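Local coordinates for methyl-accepting chemotaxis protein, putative (Geobacter sulfurreducens, PDB 3OOV) that probably takes part in bacterial chemotaxis signalling, this fragment being a GAF domain of the kind that often senses small molecules, at residues Val85-Val91 and Lys113-Pro119; Tyr34-Leu40 and Val129-Arg135; Cys79-Arg83 and Gly124-Val129. One frame throughout, in Å; residues are numbered along the deposited sequence.

All three contacts meet on the antiparallel sheet of one GAF domain, where four of the strands lie in the order 36-42, 125-133, 115-122, 86-88. Contact 2 pairs the first two and contact 1 the last two, their centres about 10 Å apart; Val116 O to Val132 N and Cys118 O to Phe130 N, probable hydrogen bonds of 2.8 Å, join them. Contact 3 sets the end of helix 74-82 against strand 125-133 and shares Val129 with contact 2, their centres about 16 Å apart. Contacts 1 and 3 reach the second subunit. A glycerol, probably from crystallisation liquor, binds at contact 2, its nearest atom about 4 Å from the Phe115 side chain of contact 1.

Contact 1: residues Val85-Val91 and Lys113-Pro119; sequences VYMIDDV and KSFVICP
Strand 86-88, an edge strand of the GAF-domain sheet within this chain, pairs antiparallel with strand 115-119; the short axes approach to 4.8 Å at 173°. Tyr86 faces Ile117 and Ile88 faces Phe115 as hydrogen-bonded pairs (CA-CA 5.2 Å each), flanking the non-hydrogen-bonded pair Met87-Val116 (4.4 Å). Both outer pairs are satisfied in both directions: Tyr86 N to Ile117 O and Ile117 N to Tyr86 O are 2.9 Å, Ile88 N to Phe115 O 2.7 Å and Phe115 N to Ile88 O 2.8 Å. After Ile88 the extended pairing is broken at Asp89 (phi/psi -76/-34), yet Val91 N donates a hydrogen bond to Lys113 O (2.6 Å). Tyr86 O and Ile88 O also receive CA-H...O contacts from Val116 CA and Ser114 CA, both 3.3 Å. Outward, Met87 N donates to Gln84 OE1 of the second subunit, so this edge is part of the dimer contact. Tyr86, chi1 m, swings its ring away from strand 115-119, and its OH is hydrogen-bonded to Asp82; Asp90 OD1 is bound by Ser92 OG.

Val85 CG1 packs on Val116 CG1 (4.0 Å) and Val85 CG2 on Cys118 SG (4.1 Å). Selenomethionine Met87 has chi1 p and Val116 t; Met87 CB lies 3.9 Å from Val116 CG2, with helix 143-167 touching Met87. Opposite, helix 74-82 covers Tyr86, Phe115 and Ile117. There Phe115, chi1 p, turns its ring beneath Ile88 in a CH-pi contact, with Ile88 CB 3.8 Å from the ring centroid and Ile88 CG1 3.3 Å from Phe115 CE1.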
loop_
_atom_site.group_PDB
_atom_site.type_symbol
_atom_site.label_atom_id
_atom_site.label_comp_id
_atom_site.label_asym_id
_atom_site.label_seq_id
_atom_site.Cartn_x
_atom_site.Cartn_y
_atom_site.Cartn_z
ATOM N N VAL A 85 -0.185 3.028 -2.509
ATOM C CA VAL A 85 -1.019 2.143 -3.360
ATOM C C VAL A 85 -2.140 1.608 -2.500
ATOM O O VAL A 85 -1.875 1.040 -1.393
ATOM C CB VAL A 85 -0.205 1.000 -3.948
ATOM C CG1 VAL A 85 -1.114 0.039 -4.795
ATOM C CG2 VAL A 85 0.929 1.553 -4.804
ATOM N N TYR A 86 -3.376 1.830 -2.953
ATOM C CA TYR A 86 -4.563 1.236 -2.318
ATOM C C TYR A 86 -5.086 0.159 -3.244
ATOM O O TYR A 86 -5.464 0.445 -4.376
ATOM C CB TYR A 86 -5.684 2.244 -2.000
ATOM C CG TYR A 86 -5.431 3.010 -0.706
ATOM C CD1 TYR A 86 -5.941 2.575 0.519
ATOM C CD2 TYR A 86 -4.616 4.169 -0.705
ATOM C CE1 TYR A 86 -5.699 3.333 1.723
ATOM C CE2 TYR A 86 -4.309 4.875 0.497
ATOM C CZ TYR A 86 -4.859 4.467 1.688
ATOM O OH TYR A 86 -4.518 5.199 2.837
HETATM N N MSE A 87 -5.052 -1.084 -2.796
HETATM C CA MSE A 87 -5.578 -2.127 -3.632
HETATM C C MSE A 87 -6.864 -2.601 -3.017
HETATM O O MSE A 87 -6.878 -3.057 -1.878
HETATM C CB MSE A 87 -4.550 -3.212 -3.977
HETATM C CG MSE A 87 -3.743 -3.800 -2.865
HETATM SE SE MSE A 87 -2.355 -5.040 -3.645
HETATM C CE MSE A 87 -3.464 -5.863 -4.997
ATOM N N ILE A 88 -7.965 -2.306 -3.705
ATOM C CA ILE A 88 -9.285 -2.409 -3.111
ATOM C C ILE A 88 -10.032 -3.523 -3.857
ATOM O O ILE A 88 -10.495 -3.342 -4.980
ATOM C CB ILE A 88 -10.068 -1.060 -3.170
ATOM C CG1 ILE A 88 -9.248 0.087 -2.508
ATOM C CG2 ILE A 88 -11.446 -1.166 -2.447
ATOM C CD1 ILE A 88 -9.152 -0.018 -1.009
ATOM N N ASP A 89 -10.115 -4.691 -3.235
ATOM C CA ASP A 89 -10.659 -5.857 -3.950
ATOM C C ASP A 89 -12.180 -5.752 -4.054
ATOM O O ASP A 89 -12.770 -6.185 -5.044
ATOM C CB ASP A 89 -10.148 -7.201 -3.372
ATOM C CG ASP A 89 -10.312 -7.316 -1.873
ATOM O OD1 ASP A 89 -11.290 -6.762 -1.285
ATOM O OD2 ASP A 89 -9.463 -8.017 -1.257
ATOM N N ASP A 90 -12.795 -5.172 -3.034
ATOM C CA ASP A 90 -14.214 -4.902 -3.047
ATOM C C ASP A 90 -14.462 -3.716 -2.140
ATOM O O ASP A 90 -14.289 -3.814 -0.934
ATOM C CB ASP A 90 -15.015 -6.082 -2.498
ATOM C CG ASP A 90 -16.505 -5.947 -2.760
ATOM O OD1 ASP A 90 -17.082 -4.852 -2.557
ATOM O OD2 ASP A 90 -17.124 -6.941 -3.164
ATOM N N VAL A 91 -14.936 -2.606 -2.691
ATOM C CA VAL A 91 -15.075 -1.434 -1.826
ATOM C C VAL A 91 -15.971 -1.644 -0.614
ATOM O O VAL A 91 -15.768 -1.000 0.398
ATOM C CB VAL A 91 -15.374 -0.125 -2.602
ATOM C CG1 VAL A 91 -16.843 -0.004 -2.894
ATOM C CG2 VAL A 91 -14.827 1.097 -1.793
ATOM N N LYS A 113 -16.326 -1.075 -8.292
ATOM C CA LYS A 113 -16.304 -1.465 -6.897
ATOM C C LYS A 113 -15.020 -2.183 -6.509
ATOM O O LYS A 113 -14.819 -2.537 -5.335
ATOM C CB LYS A 113 -17.558 -2.342 -6.605
ATOM C CG LYS A 113 -18.848 -1.502 -6.214
ATOM C CD LYS A 113 -19.203 -0.353 -7.168
ATOM C CE LYS A 113 -20.375 0.531 -6.637
ATOM N NZ LYS A 113 -20.103 1.975 -6.991
ATOM N N SER A 114 -14.176 -2.456 -7.493
ATOM C CA SER A 114 -12.918 -3.137 -7.268
ATOM C C SER A 114 -11.822 -2.409 -8.090
ATOM O O SER A 114 -12.015 -2.126 -9.269
ATOM C CB SER A 114 -13.013 -4.565 -7.739
ATOM O OG SER A 114 -12.711 -4.492 -9.115
ATOM N N PHE A 115 -10.691 -2.065 -7.477
ATOM C CA PHE A 115 -9.710 -1.282 -8.192
ATOM C C PHE A 115 -8.415 -1.166 -7.432
ATOM O O PHE A 115 -8.370 -1.428 -6.227
ATOM C CB PHE A 115 -10.261 0.145 -8.420
ATOM C CG PHE A 115 -10.787 0.779 -7.148
ATOM C CD1 PHE A 115 -9.900 1.329 -6.219
ATOM C CD2 PHE A 115 -12.137 0.709 -6.830
ATOM C CE1 PHE A 115 -10.404 1.878 -5.028
ATOM C CE2 PHE A 115 -12.655 1.213 -5.631
ATOM C CZ PHE A 115 -11.761 1.801 -4.714
ATOM N N VAL A 116 -7.412 -0.680 -8.132
ATOM C CA VAL A 116 -6.148 -0.168 -7.544
ATOM C C VAL A 116 -5.967 1.309 -7.853
ATOM O O VAL A 116 -6.154 1.778 -9.051
ATOM C CB VAL A 116 -4.973 -0.888 -8.241
ATOM C CG1 VAL A 116 -3.610 -0.209 -7.949
ATOM C CG2 VAL A 116 -4.949 -2.449 -7.806
ATOM N N ILE A 117 -5.615 2.064 -6.820
ATOM C CA ILE A 117 -5.187 3.493 -6.990
ATOM C C ILE A 117 -3.718 3.567 -6.601
ATOM O O ILE A 117 -3.305 3.082 -5.530
ATOM C CB ILE A 117 -5.931 4.474 -6.079
ATOM C CG1 ILE A 117 -7.416 4.102 -5.847
ATOM C CG2 ILE A 117 -5.664 5.933 -6.572
ATOM C CD1 ILE A 117 -8.363 4.207 -7.184
ATOM N N CYS A 118 -2.951 4.204 -7.464
ATOM C CA CYS A 118 -1.511 4.233 -7.346
ATOM C C CYS A 118 -1.064 5.710 -7.513
ATOM O O CYS A 118 -1.496 6.362 -8.439
ATOM C CB CYS A 118 -0.894 3.327 -8.391
ATOM S SG CYS A 118 0.893 3.522 -8.450
ATOM N N PRO A 119 -0.287 6.246 -6.572
ATOM C CA PRO A 119 0.045 7.686 -6.616
ATOM C C PRO A 119 1.116 7.898 -7.678
ATOM O O PRO A 119 1.889 6.982 -7.941
ATOM C CB PRO A 119 0.636 7.958 -5.223
ATOM C CG PRO A 119 1.351 6.560 -4.843
ATOM C CD PRO A 119 0.395 5.524 -5.465
#

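Contact 2: residues Tyr34-Leu40 and Val129-Arg135; sequences YERVNIL and VFAVDNR. With GOL (glycerol), chain C.
Each segment holds a salt bridge of its own, Arg36 NE to Glu35 OE2 in 34-40 and Arg135 NH2 to Asp133 OD2 in 129-135, both 2.8 Å. Asp133 OD1 also accepts from Arg135 N at 2.9 Å, an Asx turn. Between the segments the guanidiniums of Arg36 and Arg135 stack flat despite like charge, centres 3.8 Å apart, planes at 5°. Asn134, chi1 m, accepts a hydrogen bond from Glu35 N at its OD1, 2.8 Å. Strands 36-40 and 129-133 then run antiparallel at 164°, axes 4.7 Å apart, in the middle of the GAF-domain sheet. Their hydrogen-bonded pairs join Arg36 N to Asp133 O (3.0 Å), Asp133 N to Arg36 O (3.1 Å), Asn38 N to Ala131 O (2.9 Å), Ala131 N to Asn38 O (2.8 Å), Leu40 N to Val129 O (3.0 Å) and Val129 N to Leu40 O (2.8 Å). On their face glycerol O3, perhaps marking a pocket, donates to Asp133 OD2 (2.6 Å) and accepts weakly from Asn38 ND2 (2.9 Å). Val37-Val132 and Ile39-Phe130, non-hydrogen-bonded, lie on the face touched by helix 17-31. Ile39, chi1 m, lays CG1 4.0 Å from the Phe130 ring centroid.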
loop_
_atom_site.group_PDB
_atom_site.type_symbol
_atom_site.label_atom_id
_atom_site.label_comp_id
_atom_site.label_asym_id
_atom_site.label_seq_id
_atom_site.Cartn_x
_atom_site.Cartn_y
_atom_site.Cartn_z
ATOM N N TYR A 34 -5.297 -4.051 -19.326
ATOM C CA TYR A 34 -6.170 -3.471 -18.219
ATOM C C TYR A 34 -7.325 -2.769 -18.840
ATOM O O TYR A 34 -7.154 -1.974 -19.773
ATOM C CB TYR A 34 -5.418 -2.504 -17.284
ATOM C CG TYR A 34 -4.376 -3.289 -16.560
ATOM C CD1 TYR A 34 -4.762 -4.149 -15.543
ATOM C CD2 TYR A 34 -3.051 -3.320 -17.003
ATOM C CE1 TYR A 34 -3.864 -4.944 -14.907
ATOM C CE2 TYR A 34 -2.117 -4.121 -16.368
ATOM C CZ TYR A 34 -2.544 -4.919 -15.275
ATOM O OH TYR A 34 -1.684 -5.765 -14.585
ATOM N N GLU A 35 -8.497 -3.005 -18.297
ATOM C CA GLU A 35 -9.732 -2.638 -18.944
ATOM C C GLU A 35 -10.030 -1.112 -18.807
ATOM O O GLU A 35 -10.439 -0.491 -19.761
ATOM C CB GLU A 35 -10.836 -3.461 -18.240
ATOM C CG GLU A 35 -12.142 -3.403 -18.936
ATOM C CD GLU A 35 -13.386 -3.655 -18.000
ATOM O OE1 GLU A 35 -13.333 -4.723 -17.274
ATOM O OE2 GLU A 35 -14.393 -2.792 -18.061
ATOM N N ARG A 36 -9.849 -0.530 -17.617
ATOM C CA ARG A 36 -10.085 0.880 -17.370
ATOM C C ARG A 36 -8.850 1.494 -16.716
ATOM O O ARG A 36 -8.350 0.970 -15.719
ATOM C CB ARG A 36 -11.287 1.056 -16.432
ATOM C CG ARG A 36 -12.427 0.208 -16.769
ATOM C CD ARG A 36 -13.415 0.848 -17.716
ATOM N NE ARG A 36 -14.581 -0.014 -17.906
ATOM C CZ ARG A 36 -15.859 0.414 -17.983
ATOM N NH1 ARG A 36 -16.170 1.714 -17.858
ATOM N NH2 ARG A 36 -16.852 -0.466 -18.168
ATOM N N VAL A 37 -8.323 2.548 -17.319
ATOM C CA VAL A 37 -7.118 3.199 -16.852
ATOM C C VAL A 37 -7.434 4.675 -16.824
ATOM O O VAL A 37 -7.695 5.303 -17.879
ATOM C CB VAL A 37 -5.873 2.925 -17.705
ATOM C CG1 VAL A 37 -4.633 3.704 -17.151
ATOM C CG2 VAL A 37 -5.584 1.393 -17.715
ATOM N N ASN A 38 -7.475 5.171 -15.602
ATOM C CA ASN A 38 -7.858 6.552 -15.331
ATOM C C ASN A 38 -6.643 7.285 -14.745
ATOM O O ASN A 38 -5.916 6.750 -13.861
ATOM C CB ASN A 38 -9.105 6.648 -14.439
ATOM C CG ASN A 38 -10.314 5.940 -15.063
ATOM O OD1 ASN A 38 -10.774 6.302 -16.175
ATOM N ND2 ASN A 38 -10.810 4.876 -14.380
ATOM N N ILE A 39 -6.351 8.452 -15.296
ATOM C CA ILE A 39 -5.234 9.242 -14.758
ATOM C C ILE A 39 -5.683 10.671 -14.449
ATOM O O ILE A 39 -6.219 11.356 -15.313
ATOM C CB ILE A 39 -4.018 9.263 -15.699
ATOM C CG1 ILE A 39 -3.609 7.857 -16.070
ATOM C CG2 ILE A 39 -2.796 10.072 -15.046
ATOM C CD1 ILE A 39 -2.502 7.828 -17.206
ATOM N N LEU A 40 -5.492 11.086 -13.199
ATOM C CA LEU A 40 -5.932 12.387 -12.700
ATOM C C LEU A 40 -4.725 13.099 -12.130
ATOM O O LEU A 40 -3.894 12.451 -11.455
ATOM C CB LEU A 40 -6.987 12.234 -11.626
ATOM C CG LEU A 40 -8.235 11.441 -12.148
ATOM C CD1 LEU A 40 -8.141 9.980 -11.708
ATOM C CD2 LEU A 40 -9.588 12.013 -11.692
ATOM N N VAL A 129 -2.710 10.582 -9.700
ATOM C CA VAL A 129 -2.995 9.169 -9.471
ATOM C C VAL A 129 -3.305 8.400 -10.766
ATOM O O VAL A 129 -3.902 8.946 -11.738
ATOM C CB VAL A 129 -4.184 8.918 -8.400
ATOM C CG1 VAL A 129 -3.898 9.547 -7.028
ATOM C CG2 VAL A 129 -5.522 9.449 -8.884
ATOM N N PHE A 130 -2.922 7.117 -10.773
ATOM C CA PHE A 130 -3.535 6.133 -11.680
ATOM C C PHE A 130 -4.625 5.429 -10.914
ATOM O O PHE A 130 -4.396 4.977 -9.809
ATOM C CB PHE A 130 -2.518 5.085 -12.075
ATOM C CG PHE A 130 -1.615 5.499 -13.147
ATOM C CD1 PHE A 130 -0.732 6.568 -12.970
ATOM C CD2 PHE A 130 -1.602 4.795 -14.356
ATOM C CE1 PHE A 130 0.167 6.952 -13.990
ATOM C CE2 PHE A 130 -0.720 5.157 -15.391
ATOM C CZ PHE A 130 0.188 6.235 -15.219
ATOM N N ALA A 131 -5.831 5.347 -11.473
ATOM C CA ALA A 131 -6.895 4.510 -10.886
ATOM C C ALA A 131 -7.187 3.458 -11.974
ATOM O O ALA A 131 -7.570 3.811 -13.089
ATOM C CB ALA A 131 -8.155 5.385 -10.616
ATOM N N VAL A 132 -7.045 2.175 -11.645
ATOM C CA VAL A 132 -7.091 1.104 -12.632
ATOM C C VAL A 132 -8.081 0.010 -12.152
ATOM O O VAL A 132 -8.168 -0.279 -10.935
ATOM C CB VAL A 132 -5.711 0.474 -12.938
ATOM C CG1 VAL A 132 -5.811 -0.662 -14.040
ATOM C CG2 VAL A 132 -4.699 1.512 -13.451
ATOM N N ASP A 133 -8.872 -0.531 -13.095
ATOM C CA ASP A 133 -9.779 -1.630 -12.785
ATOM C C ASP A 133 -10.035 -2.553 -13.976
ATOM O O ASP A 133 -9.847 -2.155 -15.135
ATOM C CB ASP A 133 -11.092 -1.156 -12.146
ATOM C CG ASP A 133 -12.043 -0.564 -13.155
ATOM O OD1 ASP A 133 -12.665 -1.388 -13.881
ATOM O OD2 ASP A 133 -12.149 0.712 -13.275
ATOM N N ASN A 134 -10.422 -3.807 -13.652
ATOM C CA ASN A 134 -10.872 -4.805 -14.667
ATOM C C ASN A 134 -12.309 -5.207 -14.210
ATOM O O ASN A 134 -12.577 -6.360 -13.893
ATOM C CB ASN A 134 -9.911 -6.021 -14.614
ATOM C CG ASN A 134 -8.591 -5.786 -15.354
ATOM O OD1 ASN A 134 -8.497 -4.945 -16.263
ATOM N ND2 ASN A 134 -7.571 -6.554 -14.993
ATOM N N ARG A 135 -13.198 -4.240 -14.079
ATOM C CA ARG A 135 -14.463 -4.502 -13.393
ATOM C C ARG A 135 -15.351 -5.563 -14.066
ATOM O O ARG A 135 -16.276 -6.017 -13.452
ATOM C CB ARG A 135 -15.269 -3.208 -13.258
ATOM C CG ARG A 135 -15.973 -2.751 -14.574
ATOM C CD ARG A 135 -16.527 -1.280 -14.447
ATOM N NE ARG A 135 -15.446 -0.314 -14.236
ATOM C CZ ARG A 135 -15.600 1.024 -14.206
ATOM N NH1 ARG A 135 -16.793 1.550 -14.322
ATOM N NH2 ARG A 135 -14.548 1.844 -14.053
HETATM C C1 GOL C . -12.020 3.450 -9.169
HETATM O O1 GOL C . -12.539 4.684 -8.743
HETATM C C2 GOL C . -11.955 3.552 -10.680
HETATM O O2 GOL C . -13.260 3.261 -11.202
HETATM C C3 GOL C . -10.936 2.521 -11.099
HETATM O O3 GOL C . -10.622 2.639 -12.472
#

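Contact 3: residues Cys79-Arg83 and Gly124-Val129; sequences CFTDR and GEAIGV
Cys79, in the last turn of helix 74-82, directs its CA-CB bond at the strand, and its SG packs on Val129 CG1 at 3.9 Å. Phe80 makes the broadest contact. With chi1 t its ring reaches across to Ala126, whose CB stands over the face 3.9 Å from the ring centroid (CH-pi, 20° off the normal); the ring edge meets the backbone, Phe80 CE1 lying 3.7 Å from both Ile127 C and Gly128 N. Ala126 CB also comes within 3.2 Å of Phe80 O, and a water bridges the backbones, donating to Phe80 O (3.3 Å) and accepting from Ala126 N (3.0 Å). Helix 74-82 is thereby laid against strand 125-129 of the GAF-domain sheet, on the face where Ile117 also touches Cys79 and Val129. Arg83, the first residue past the helix, has positive phi (51/41), and its CA-CB bond turns toward the strand. The side chain (chi1 m, chi2 t, chi3 m) runs over Ala126, CG to CB 4.0 Å, and past Glu125, CD to CA 3.9 Å. Gly124 O lies over the guanidinium face, 2.9 Å from Arg83 NE but at too poor an angle to bond. Arg83 NH2 donates to Ala93 O of the second subunit, where Tyr94 of that subunit makes a cation-pi contact with the same arginine.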
loop_
_atom_site.group_PDB
_atom_site.type_symbol
_atom_site.label_atom_id
_atom_site.label_comp_id
_atom_site.label_asym_id
_atom_site.label_seq_id
_atom_site.Cartn_x
_atom_site.Cartn_y
_atom_site.Cartn_z
ATOM N N CYS A 79 -5.185 7.888 -1.309
ATOM C CA CYS A 79 -3.992 7.543 -2.089
ATOM C C CYS A 79 -3.061 8.774 -2.278
ATOM O O CYS A 79 -1.800 8.700 -2.115
ATOM C CB CYS A 79 -4.384 7.033 -3.500
ATOM S SG CYS A 79 -2.965 6.663 -4.533
ATOM N N PHE A 80 -3.679 9.871 -2.716
ATOM C CA PHE A 80 -2.934 11.088 -3.049
ATOM C C PHE A 80 -2.219 11.633 -1.764
ATOM O O PHE A 80 -1.010 11.908 -1.792
ATOM C CB PHE A 80 -3.882 12.162 -3.581
ATOM C CG PHE A 80 -3.180 13.420 -3.996
ATOM C CD1 PHE A 80 -2.655 13.534 -5.305
ATOM C CD2 PHE A 80 -3.047 14.486 -3.104
ATOM C CE1 PHE A 80 -1.990 14.689 -5.695
ATOM C CE2 PHE A 80 -2.395 15.661 -3.484
ATOM C CZ PHE A 80 -1.888 15.770 -4.790
ATOM N N THR A 81 -2.971 11.745 -0.669
ATOM C CA THR A 81 -2.447 12.266 0.612
ATOM C C THR A 81 -1.318 11.386 1.221
ATOM O O THR A 81 -0.290 11.882 1.665
ATOM C CB THR A 81 -3.633 12.514 1.589
ATOM O OG1 THR A 81 -4.609 13.340 0.911
ATOM C CG2 THR A 81 -3.242 13.378 2.712
ATOM N N ASP A 82 -1.493 10.069 1.204
ATOM C CA ASP A 82 -0.586 9.142 1.885
ATOM C C ASP A 82 0.495 8.605 0.958
ATOM O O ASP A 82 1.358 7.823 1.380
ATOM C CB ASP A 82 -1.367 7.916 2.387
ATOM C CG ASP A 82 -2.464 8.240 3.397
ATOM O OD1 ASP A 82 -2.583 9.391 3.855
ATOM O OD2 ASP A 82 -3.263 7.300 3.718
ATOM N N ARG A 83 0.398 8.920 -0.338
ATOM C CA ARG A 83 1.329 8.364 -1.377
ATOM C C ARG A 83 1.409 6.843 -1.253
ATOM O O ARG A 83 2.462 6.239 -1.347
ATOM C CB ARG A 83 2.729 9.011 -1.281
ATOM C CG ARG A 83 2.724 10.514 -1.495
ATOM C CD ARG A 83 4.186 11.096 -1.447
ATOM N NE ARG A 83 4.626 11.390 -0.074
ATOM C CZ ARG A 83 5.691 10.854 0.515
ATOM N NH1 ARG A 83 6.479 9.973 -0.124
ATOM N NH2 ARG A 83 5.963 11.217 1.766
ATOM N N GLY A 124 9.118 12.825 -3.561
ATOM C CA GLY A 124 8.398 12.708 -2.303
ATOM C C GLY A 124 7.037 13.393 -2.202
ATOM O O GLY A 124 6.438 13.399 -1.115
ATOM N N GLU A 125 6.519 13.953 -3.308
ATOM C CA GLU A 125 5.125 14.463 -3.263
ATOM C C GLU A 125 4.247 13.842 -4.368
ATOM O O GLU A 125 4.717 13.667 -5.506
ATOM C CB GLU A 125 5.074 16.016 -3.330
ATOM C CG GLU A 125 6.417 16.708 -3.016
ATOM C CD GLU A 125 6.317 17.856 -2.012
ATOM O OE1 GLU A 125 6.170 17.559 -0.790
ATOM O OE2 GLU A 125 6.411 19.050 -2.427
ATOM N N ALA A 126 2.999 13.508 -4.028
ATOM C CA ALA A 126 2.042 13.048 -5.026
ATOM C C ALA A 126 1.668 14.234 -5.887
ATOM O O ALA A 126 1.334 15.330 -5.386
ATOM C CB ALA A 126 0.805 12.500 -4.382
ATOM N N ILE A 127 1.746 14.045 -7.181
ATOM C CA ILE A 127 1.172 15.033 -8.068
ATOM C C ILE A 127 -0.057 14.551 -8.854
ATOM O O ILE A 127 -0.614 15.310 -9.630
ATOM C CB ILE A 127 2.249 15.589 -8.977
ATOM C CG1 ILE A 127 2.862 14.470 -9.812
ATOM C CG2 ILE A 127 3.333 16.290 -8.096
ATOM C CD1 ILE A 127 3.768 14.992 -10.940
ATOM N N GLY A 128 -0.448 13.286 -8.696
ATOM C CA GLY A 128 -1.674 12.797 -9.336
ATOM C C GLY A 128 -1.808 11.305 -9.022
ATOM O O GLY A 128 -1.051 10.831 -8.212
ATOM N N VAL A 129 -2.710 10.582 -9.700
ATOM C CA VAL A 129 -2.995 9.169 -9.471
ATOM C C VAL A 129 -3.305 8.400 -10.766
ATOM O O VAL A 129 -3.902 8.946 -11.738
ATOM C CB VAL A 129 -4.184 8.918 -8.400
ATOM C CG1 VAL A 129 -3.898 9.547 -7.028
ATOM C CG2 VAL A 129 -5.522 9.449 -8.884
HETATM O O HOH W 1 1.524 13.963 -1.428
#